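Local coordinates for protein putative reductase (Peptoclostridium difficile, PDB 5J6C) that binds flavin mononucleotide and probably uses it to reduce nitro compounds, as in other members of the nitroreductase family, at residues A[31-43]-A[128-140]. Residues are numbered along the deposited sequence; the frame is centred on the assembly and turned at random.
Sequences GFLKKRRSIRKYK and QLQAHELGLGSCW. With FMN (flavin mononucleotide), chain C.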
loop_
_atom_site.group_PDB
_atom_site.type_symbol
_atom_site.label_atom_id
_atom_site.label_comp_id
_atom_site.label_asym_id
_atom_site.label_seq_id
_atom_site.Cartn_x
_atom_site.Cartn_y
_atom_site.Cartn_z
ATOM N N GLY A 31 2.212 17.913 -3.470
ATOM C CA GLY A 31 1.918 18.838 -2.380
ATOM C C GLY A 31 1.003 18.212 -1.347
ATOM O O GLY A 31 1.241 18.303 -0.145
ATOM N N PHE A 32 -0.048 17.550 -1.819
ATOM C CA PHE A 32 -0.893 16.699 -0.984
ATOM C C PHE A 32 -0.070 15.750 -0.104
ATOM O O PHE A 32 -0.259 15.692 1.120
ATOM C CB PHE A 32 -1.826 15.937 -1.923
ATOM C CG PHE A 32 -2.817 15.052 -1.256
ATOM C CD1 PHE A 32 -2.647 13.674 -1.267
ATOM C CD2 PHE A 32 -3.958 15.580 -0.688
ATOM C CE1 PHE A 32 -3.594 12.839 -0.680
ATOM C CE2 PHE A 32 -4.901 14.758 -0.104
ATOM C CZ PHE A 32 -4.723 13.383 -0.105
ATOM N N LEU A 33 0.870 15.012 -0.709
ATOM C CA LEU A 33 1.623 14.010 0.051
ATOM C C LEU A 33 2.660 14.639 0.973
ATOM O O LEU A 33 2.969 14.071 2.029
ATOM C CB LEU A 33 2.316 13.027 -0.887
ATOM C CG LEU A 33 1.434 12.044 -1.637
ATOM C CD1 LEU A 33 2.336 11.232 -2.531
ATOM C CD2 LEU A 33 0.648 11.139 -0.670
ATOM N N LYS A 34 3.226 15.789 0.589
ATOM C CA LYS A 34 4.162 16.479 1.472
ATOM C C LYS A 34 3.503 16.911 2.779
ATOM O O LYS A 34 4.178 17.007 3.812
ATOM C CB LYS A 34 4.760 17.693 0.765
ATOM C CG LYS A 34 5.814 17.378 -0.284
ATOM C CD LYS A 34 6.384 18.677 -0.834
ATOM C CE LYS A 34 7.475 18.438 -1.848
ATOM N NZ LYS A 34 7.908 19.737 -2.455
ATOM N N LYS A 35 2.202 17.184 2.756
ATOM C CA LYS A 35 1.478 17.610 3.946
ATOM C C LYS A 35 0.889 16.448 4.745
ATOM O O LYS A 35 0.319 16.689 5.813
ATOM C CB LYS A 35 0.354 18.583 3.564
ATOM C CG LYS A 35 0.844 19.960 3.130
ATOM C CD LYS A 35 -0.313 20.967 2.998
ATOM C CE LYS A 35 -1.146 20.754 1.732
ATOM N NZ LYS A 35 -2.246 19.737 1.874
ATOM N N ARG A 36 0.994 15.208 4.251
ATOM C CA ARG A 36 0.507 14.030 4.969
ATOM C C ARG A 36 1.522 13.627 6.036
ATOM O O ARG A 36 2.631 13.193 5.708
ATOM C CB ARG A 36 0.262 12.863 4.012
ATOM C CG ARG A 36 -0.330 11.650 4.721
ATOM C CD ARG A 36 0.238 10.300 4.238
ATOM N NE ARG A 36 1.697 10.289 4.272
ATOM C CZ ARG A 36 2.436 10.054 5.354
ATOM N NH1 ARG A 36 1.865 9.777 6.525
ATOM N NH2 ARG A 36 3.761 10.104 5.256
ATOM N N ARG A 37 1.139 13.765 7.308
ATOM C CA ARG A 37 1.947 13.368 8.460
ATOM C C ARG A 37 1.093 12.517 9.389
ATOM O O ARG A 37 -0.101 12.778 9.546
ATOM C CB ARG A 37 2.482 14.575 9.239
ATOM C CG ARG A 37 3.310 15.554 8.416
ATOM C CD ARG A 37 4.601 14.901 7.923
ATOM N NE ARG A 37 5.159 14.006 8.934
ATOM C CZ ARG A 37 5.886 14.409 9.973
ATOM N NH1 ARG A 37 6.160 15.698 10.138
ATOM N NH2 ARG A 37 6.342 13.519 10.849
ATOM N N SER A 38 1.701 11.506 10.007
ATOM C CA SER A 38 0.957 10.652 10.929
ATOM C C SER A 38 0.553 11.429 12.178
ATOM O O SER A 38 1.351 12.156 12.771
ATOM C CB SER A 38 1.777 9.418 11.324
ATOM O OG SER A 38 1.996 8.574 10.208
ATOM N N ILE A 39 -0.695 11.254 12.590
ATOM C CA ILE A 39 -1.260 12.004 13.704
ATOM C C ILE A 39 -1.668 11.017 14.790
ATOM O O ILE A 39 -2.383 10.046 14.524
ATOM C CB ILE A 39 -2.451 12.873 13.254
ATOM C CG1 ILE A 39 -1.997 13.896 12.206
ATOM C CG2 ILE A 39 -3.123 13.536 14.461
ATOM C CD1 ILE A 39 -0.990 14.896 12.713
ATOM N N ARG A 40 -1.204 11.267 16.011
ATOM C CA ARG A 40 -1.483 10.406 17.148
ATOM C C ARG A 40 -2.142 11.161 18.296
ATOM O O ARG A 40 -2.318 10.587 19.378
ATOM C CB ARG A 40 -0.191 9.733 17.624
ATOM C CG ARG A 40 0.641 9.064 16.495
ATOM C CD ARG A 40 1.922 8.378 17.021
ATOM N NE ARG A 40 2.635 7.678 15.951
ATOM C CZ ARG A 40 3.363 8.283 15.015
ATOM N NH1 ARG A 40 3.482 9.605 15.019
ATOM N NH2 ARG A 40 3.979 7.574 14.079
ATOM N N LYS A 41 -2.494 12.436 18.101
ATOM C CA LYS A 41 -3.222 13.220 19.097
ATOM C C LYS A 41 -4.378 13.935 18.404
ATOM O O LYS A 41 -4.160 14.640 17.412
ATOM C CB LYS A 41 -2.288 14.223 19.797
ATOM C CG LYS A 41 -2.937 14.999 20.950
ATOM C CD LYS A 41 -1.961 15.962 21.605
ATOM C CE LYS A 41 -2.604 16.703 22.781
ATOM N NZ LYS A 41 -1.601 17.486 23.558
ATOM N N TYR A 42 -5.606 13.747 18.916
ATOM C CA TYR A 42 -6.814 14.136 18.196
ATOM C C TYR A 42 -7.723 15.035 19.029
ATOM O O TYR A 42 -7.784 14.929 20.258
ATOM C CB TYR A 42 -7.632 12.904 17.746
ATOM C CG TYR A 42 -6.790 11.821 17.095
ATOM C CD1 TYR A 42 -6.522 11.843 15.729
ATOM C CD2 TYR A 42 -6.262 10.779 17.855
ATOM C CE1 TYR A 42 -5.754 10.850 15.133
ATOM C CE2 TYR A 42 -5.480 9.779 17.266
ATOM C CZ TYR A 42 -5.235 9.825 15.910
ATOM O OH TYR A 42 -4.464 8.842 15.338
ATOM N N LYS A 43 -8.448 15.909 18.335
ATOM C CA LYS A 43 -9.506 16.661 18.986
ATOM C C LYS A 43 -10.610 15.710 19.444
ATOM O O LYS A 43 -10.749 14.593 18.944
ATOM C CB LYS A 43 -10.060 17.735 18.048
ATOM C CG LYS A 43 -8.991 18.755 17.657
ATOM C CD LYS A 43 -9.551 20.009 17.028
ATOM C CE LYS A 43 -8.473 21.083 16.974
ATOM N NZ LYS A 43 -7.814 21.242 18.320
ATOM N N GLN A 128 -5.867 6.036 4.424
ATOM C CA GLN A 128 -5.105 7.164 4.949
ATOM C C GLN A 128 -5.104 8.350 3.989
ATOM O O GLN A 128 -5.174 9.501 4.432
ATOM C CB GLN A 128 -3.684 6.719 5.265
ATOM C CG GLN A 128 -3.627 5.717 6.418
ATOM C CD GLN A 128 -2.242 5.633 7.036
ATOM O OE1 GLN A 128 -1.390 4.862 6.583
ATOM N NE2 GLN A 128 -1.997 6.461 8.059
ATOM N N LEU A 129 -5.028 8.097 2.675
ATOM C CA LEU A 129 -5.019 9.209 1.725
ATOM C C LEU A 129 -6.380 9.898 1.668
ATOM O O LEU A 129 -6.456 11.131 1.638
ATOM C CB LEU A 129 -4.596 8.725 0.331
ATOM C CG LEU A 129 -3.116 8.345 0.191
ATOM C CD1 LEU A 129 -2.724 7.948 -1.243
ATOM C CD2 LEU A 129 -2.242 9.491 0.689
ATOM N N GLN A 130 -7.465 9.125 1.653
ATOM C CA GLN A 130 -8.784 9.742 1.628
ATOM C C GLN A 130 -9.075 10.482 2.931
ATOM O O GLN A 130 -9.658 11.573 2.908
ATOM C CB GLN A 130 -9.853 8.696 1.337
ATOM C CG GLN A 130 -11.267 9.257 1.346
ATOM C CD GLN A 130 -11.536 10.217 0.194
ATOM O OE1 GLN A 130 -11.922 9.802 -0.897
ATOM N NE2 GLN A 130 -11.345 11.508 0.439
ATOM N N ALA A 131 -8.642 9.934 4.071
ATOM C CA ALA A 131 -8.737 10.693 5.317
ATOM C C ALA A 131 -8.009 12.024 5.203
ATOM O O ALA A 131 -8.526 13.065 5.627
ATOM C CB ALA A 131 -8.175 9.880 6.482
ATOM N N HIS A 132 -6.813 12.010 4.611
ATOM C CA HIS A 132 -6.030 13.232 4.446
ATOM C C HIS A 132 -6.764 14.255 3.582
ATOM O O HIS A 132 -6.806 15.443 3.919
ATOM C CB HIS A 132 -4.666 12.892 3.838
ATOM C CG HIS A 132 -3.749 14.070 3.677
ATOM N ND1 HIS A 132 -3.551 15.006 4.670
ATOM C CD2 HIS A 132 -2.953 14.446 2.646
ATOM C CE1 HIS A 132 -2.690 15.919 4.249
ATOM N NE2 HIS A 132 -2.313 15.602 3.023
ATOM N N GLU A 133 -7.353 13.811 2.469
ATOM C CA GLU A 133 -8.075 14.740 1.605
ATOM C C GLU A 133 -9.284 15.339 2.310
ATOM O O GLU A 133 -9.726 16.434 1.956
ATOM C CB GLU A 133 -8.526 14.048 0.320
ATOM C CG GLU A 133 -9.012 15.049 -0.723
ATOM C CD GLU A 133 -9.934 14.440 -1.762
ATOM O OE1 GLU A 133 -9.685 14.650 -2.974
ATOM O OE2 GLU A 133 -10.911 13.764 -1.369
ATOM N N LEU A 134 -9.833 14.648 3.303
ATOM C CA LEU A 134 -11.000 15.152 4.011
ATOM C C LEU A 134 -10.624 15.927 5.264
ATOM O O LEU A 134 -11.489 16.164 6.114
ATOM C CB LEU A 134 -11.941 13.998 4.361
ATOM C CG LEU A 134 -12.413 13.153 3.183
ATOM C CD1 LEU A 134 -13.156 11.911 3.681
ATOM C CD2 LEU A 134 -13.292 13.984 2.244
ATOM N N GLY A 135 -9.350 16.294 5.411
ATOM C CA GLY A 135 -8.928 17.135 6.508
ATOM C C GLY A 135 -8.758 16.427 7.826
ATOM O O GLY A 135 -8.720 17.084 8.876
ATOM N N LEU A 136 -8.690 15.104 7.812
ATOM C CA LEU A 136 -8.480 14.310 9.011
ATOM C C LEU A 136 -7.031 13.835 9.062
ATOM O O LEU A 136 -6.344 13.748 8.041
ATOM C CB LEU A 136 -9.435 13.108 9.042
ATOM C CG LEU A 136 -10.945 13.394 9.132
ATOM C CD1 LEU A 136 -11.743 12.199 8.622
ATOM C CD2 LEU A 136 -11.362 13.732 10.566
ATOM N N GLY A 137 -6.557 13.562 10.274
ATOM C CA GLY A 137 -5.270 12.931 10.457
ATOM C C GLY A 137 -5.455 11.445 10.722
ATOM O O GLY A 137 -6.536 10.996 11.101
ATOM N N SER A 138 -4.389 10.672 10.520
ATOM C CA SER A 138 -4.489 9.241 10.782
ATOM C C SER A 138 -3.111 8.684 11.112
ATOM O O SER A 138 -2.084 9.334 10.904
ATOM C CB SER A 138 -5.128 8.493 9.593
ATOM O OG SER A 138 -4.229 8.370 8.496
ATOM N N CYS A 139 -3.102 7.463 11.645
ATOM C CA CYS A 139 -1.853 6.778 11.933
ATOM C C CYS A 139 -2.053 5.279 11.791
ATOM O O CYS A 139 -3.049 4.727 12.273
ATOM C CB CYS A 139 -1.336 7.099 13.335
ATOM S SG CYS A 139 0.380 6.556 13.484
ATOM N N TRP A 140 -1.110 4.638 11.118
ATOM C CA TRP A 140 -1.120 3.196 10.947
ATOM C C TRP A 140 -0.591 2.547 12.220
ATOM O O TRP A 140 0.432 2.972 12.765
ATOM C CB TRP A 140 -0.261 2.847 9.727
ATOM C CG TRP A 140 -0.005 1.404 9.346
ATOM C CD1 TRP A 140 0.482 0.405 10.142
ATOM C CD2 TRP A 140 -0.142 0.832 8.025
ATOM N NE1 TRP A 140 0.639 -0.753 9.403
ATOM C CE2 TRP A 140 0.252 -0.517 8.108
ATOM C CE3 TRP A 140 -0.584 1.333 6.791
ATOM C CZ2 TRP A 140 0.230 -1.378 7.002
ATOM C CZ3 TRP A 140 -0.610 0.481 5.692
ATOM C CH2 TRP A 140 -0.207 -0.864 5.809
HETATM N N1 FMN C . 3.123 4.536 13.935
HETATM C C2 FMN C . 2.863 4.164 15.243
HETATM O O2 FMN C . 2.770 5.007 16.123
HETATM N N3 FMN C . 2.698 2.840 15.585
HETATM C C4 FMN C . 2.812 1.857 14.623
HETATM O O4 FMN C . 2.675 0.668 14.905
HETATM C C4A FMN C . 3.094 2.216 13.317
HETATM N N5 FMN C . 3.194 1.222 12.374
HETATM C C5A FMN C . 3.430 1.557 11.068
HETATM C C6 FMN C . 3.533 0.539 10.129
HETATM C C7 FMN C . 3.769 0.853 8.815
HETATM C C7M FMN C . 3.867 -0.243 7.801
HETATM C C8 FMN C . 3.911 2.169 8.440
HETATM C C8M FMN C . 4.157 2.492 7.008
HETATM C C9 FMN C . 3.815 3.192 9.365
HETATM C C9A FMN C . 3.576 2.882 10.698
HETATM N N10 FMN C . 3.481 3.886 11.652
HETATM C C10 FMN C . 3.238 3.557 12.969
HETATM C "C1'" FMN C . 3.637 5.325 11.254
HETATM C "C2'" FMN C . 5.113 5.694 11.042
HETATM O "O2'" FMN C . 5.750 5.941 12.283
HETATM C "C3'" FMN C . 5.218 6.912 10.119
HETATM O "O3'" FMN C . 4.471 6.664 8.952
HETATM C "C4'" FMN C . 6.665 7.220 9.725
HETATM O "O4'" FMN C . 7.402 7.521 10.892
HETATM C "C5'" FMN C . 6.722 8.395 8.746
HETATM O "O5'" FMN C . 6.235 9.543 9.407
HETATM P P FMN C . 4.934 10.307 8.852
HETATM O O1P FMN C . 3.851 9.293 8.556
HETATM O O2P FMN C . 4.422 11.296 9.876
HETATM O O3P FMN C . 5.342 11.002 7.577
HETATM O O HOH W 1 -2.362 11.959 8.659
HETATM O O HOH W 2 0.570 6.283 9.496
#
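His132, near the end of helix 116-133, reaches across to helix 30-34 and illustrates how one side chain can join two helices. With CG anti to the backbone N (chi1 -177°), the imidazole stands between Phe32 and Arg36. Its CB lies 4.0 Å from Phe32 CZ, and CG lies about as far from Phe32 CZ and CE2. CD2 sits over the centre of the Phe32 ring, the two planes inclined at 49°, while ND1 faces Arg36 CA and CE1 nears the carbonyl oxygen of Lys35. At the tip, His132 NE2 donates a bent hydrogen bond of 2.8 Å to Phe32 O. Arg36 CB covers a face of the imidazole in a CH-pi contact, so the ring is held by packing as well as by its bond. Arg36 then bends away at chi2 and chi3, and Arg36 NH1 bonds FMN O1P at 2.9 Å. Arg37, whose NH1 also bonds Lys184 O, and Ser38 grip the phosphate too, an anion site to which this loop contributes two arginines and a serine. Farther along, Ile39 N donates a nearly straight bond to Ser138 O (2.9 Å), and Arg40 NE bonds FMN O2 at 2.7 Å, Cys139 SG lying over one guanidinium face. Tyr126 of the second subunit packs on Leu33 and Arg36. The loop thus runs from helix 30-34, beside helix 116-133, past strand 137-142, an outermost strand of the sheet within this chain, which pairs antiparallel with strand 168-177.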